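Local coordinates for septation protein imp2 (Schizosaccharomyces pombe, PDB 5C1F), which helps tie the cytokinetic ring to the membrane by binding phospholipids through its F-BAR domain, is required for normal septation and takes part in medial ring disassembly in fission yeast, at the interface of chains A and B. Numbering follows the deposited sequence. Chains: chain A/B, Septation protein imp2.

The interface of chains A and B. Residues chain A 71, 254, 256, 259; chain B 216, 219-220, 223.
A:Val256 and A:Asp259 at the start of helix 256-267, and A:Leu71 near the start of helix 69-155, meet B:Arg219, B:His220 and B:Lys223 along the partner's helix 162-253, all with helical backbones, while A:Cys254 offers its carbonyl from a loop with an extended backbone (phi/psi -91°/103°). Its disulfide to A:Cys70 ties the loop to helix 69-155 and probably helps place the carbonyl. A:Val256 lays CG2 over one face of the B:His220 imidazole, 3.7 Å from the ring centre and displaced toward the rim. Its CG1, anti to the backbone N, comes within 3.6 Å of the ring nitrogen NE2. B:Arg219, extended from CG to NE, runs past A:Leu71 CD2 and ends in a salt bridge, its NH1 2.7 Å from A:Asp259 OD2. The carboxylate and guanidinium planes stand 80° apart, so the two groups do not pair side by side. The same OD2 accepts the backbone N-H of A:Leu71 on its syn lone pair at 3.0 Å, which steadies the carboxylate. B:Lys223 bends at chi3 so that NZ donates a hydrogen bond of 2.6 Å to A:Cys254 O, nearly in line with the C=O bond. Replacing this lysine with a methionine would probably leave the A:Cys254 carbonyl without its cross-chain donor. Apolar packing, a salt bridge and a lysine-to-carbonyl hydrogen bond thus combine, as is common in helical dimers: this patch and its symmetry twin help hold together the antiparallel F-BAR dimer through which Imp2 binds membrane.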
loop_
_atom_site.group_PDB
_atom_site.type_symbol
_atom_site.label_atom_id
_atom_site.label_comp_id
_atom_site.label_asym_id
_atom_site.label_seq_id
_atom_site.Cartn_x
_atom_site.Cartn_y
_atom_site.Cartn_z
ATOM N N LEU A 71 -13.603 -7.334 -23.523
ATOM C CA LEU A 71 -13.256 -7.959 -22.250
ATOM C C LEU A 71 -11.736 -8.049 -22.098
ATOM O O LEU A 71 -11.200 -7.812 -21.015
ATOM C CB LEU A 71 -13.894 -9.345 -22.128
ATOM C CG LEU A 71 -13.687 -10.100 -20.809
ATOM C CD1 LEU A 71 -14.125 -9.263 -19.614
ATOM C CD2 LEU A 71 -14.430 -11.429 -20.828
ATOM N N CYS A 254 -18.215 -1.916 -22.065
ATOM C CA CYS A 254 -17.907 -3.233 -22.609
ATOM C C CYS A 254 -19.168 -4.079 -22.765
ATOM O O CYS A 254 -19.693 -4.616 -21.793
ATOM C CB CYS A 254 -16.891 -3.950 -21.721
ATOM S SG CYS A 254 -16.325 -5.528 -22.379
ATOM N N VAL A 256 -21.202 -7.264 -23.630
ATOM C CA VAL A 256 -21.021 -8.706 -23.720
ATOM C C VAL A 256 -21.569 -9.232 -25.049
ATOM O O VAL A 256 -20.916 -10.030 -25.722
ATOM C CB VAL A 256 -21.699 -9.439 -22.537
ATOM C CG1 VAL A 256 -21.792 -10.935 -22.809
ATOM C CG2 VAL A 256 -20.938 -9.176 -21.240
ATOM N N ASP A 259 -19.238 -8.497 -27.815
ATOM C CA ASP A 259 -18.088 -9.386 -27.691
ATOM C C ASP A 259 -18.385 -10.786 -28.229
ATOM O O ASP A 259 -17.536 -11.404 -28.876
ATOM C CB ASP A 259 -17.645 -9.480 -26.229
ATOM C CG ASP A 259 -16.424 -8.631 -25.932
ATOM O OD1 ASP A 259 -16.093 -7.746 -26.754
ATOM O OD2 ASP A 259 -15.797 -8.849 -24.870
ATOM N N GLU B 216 -21.552 -16.344 -22.688
ATOM C CA GLU B 216 -22.202 -15.120 -22.226
ATOM C C GLU B 216 -22.070 -14.981 -20.710
ATOM O O GLU B 216 -21.686 -13.925 -20.208
ATOM C CB GLU B 216 -23.676 -15.105 -22.644
ATOM C CG GLU B 216 -23.876 -14.975 -24.151
ATOM C CD GLU B 216 -25.326 -15.133 -24.583
ATOM O OE1 GLU B 216 -26.165 -15.541 -23.752
ATOM O OE2 GLU B 216 -25.626 -14.849 -25.763
ATOM N N ARG B 219 -18.452 -13.926 -19.580
ATOM C CA ARG B 219 -18.070 -12.528 -19.758
ATOM C C ARG B 219 -18.760 -11.621 -18.746
ATOM O O ARG B 219 -18.172 -10.645 -18.280
ATOM C CB ARG B 219 -18.371 -12.066 -21.188
ATOM C CG ARG B 219 -17.531 -12.790 -22.224
ATOM C CD ARG B 219 -17.557 -12.143 -23.602
ATOM N NE ARG B 219 -16.756 -12.939 -24.528
ATOM C CZ ARG B 219 -15.554 -12.596 -24.980
ATOM N NH1 ARG B 219 -15.006 -11.442 -24.626
ATOM N NH2 ARG B 219 -14.906 -13.406 -25.805
ATOM N N HIS B 220 -20.003 -11.943 -18.405
ATOM C CA HIS B 220 -20.721 -11.198 -17.376
ATOM C C HIS B 220 -20.060 -11.405 -16.019
ATOM O O HIS B 220 -20.001 -10.495 -15.194
ATOM C CB HIS B 220 -22.186 -11.630 -17.312
ATOM C CG HIS B 220 -23.026 -11.089 -18.436
ATOM N ND1 HIS B 220 -23.278 -9.753 -18.587
ATOM C CD2 HIS B 220 -23.673 -11.729 -19.439
ATOM C CE1 HIS B 220 -24.052 -9.576 -19.659
ATOM N NE2 HIS B 220 -24.299 -10.751 -20.184
ATOM N N LYS B 223 -16.476 -9.526 -15.763
ATOM C CA LYS B 223 -16.730 -8.095 -15.594
ATOM C C LYS B 223 -17.185 -7.788 -14.169
ATOM O O LYS B 223 -16.760 -6.802 -13.568
ATOM C CB LYS B 223 -17.780 -7.605 -16.594
ATOM C CG LYS B 223 -17.297 -7.548 -18.035
ATOM C CD LYS B 223 -18.429 -7.140 -18.965
ATOM C CE LYS B 223 -19.082 -5.840 -18.512
ATOM N NZ LYS B 223 -20.243 -5.467 -19.369
#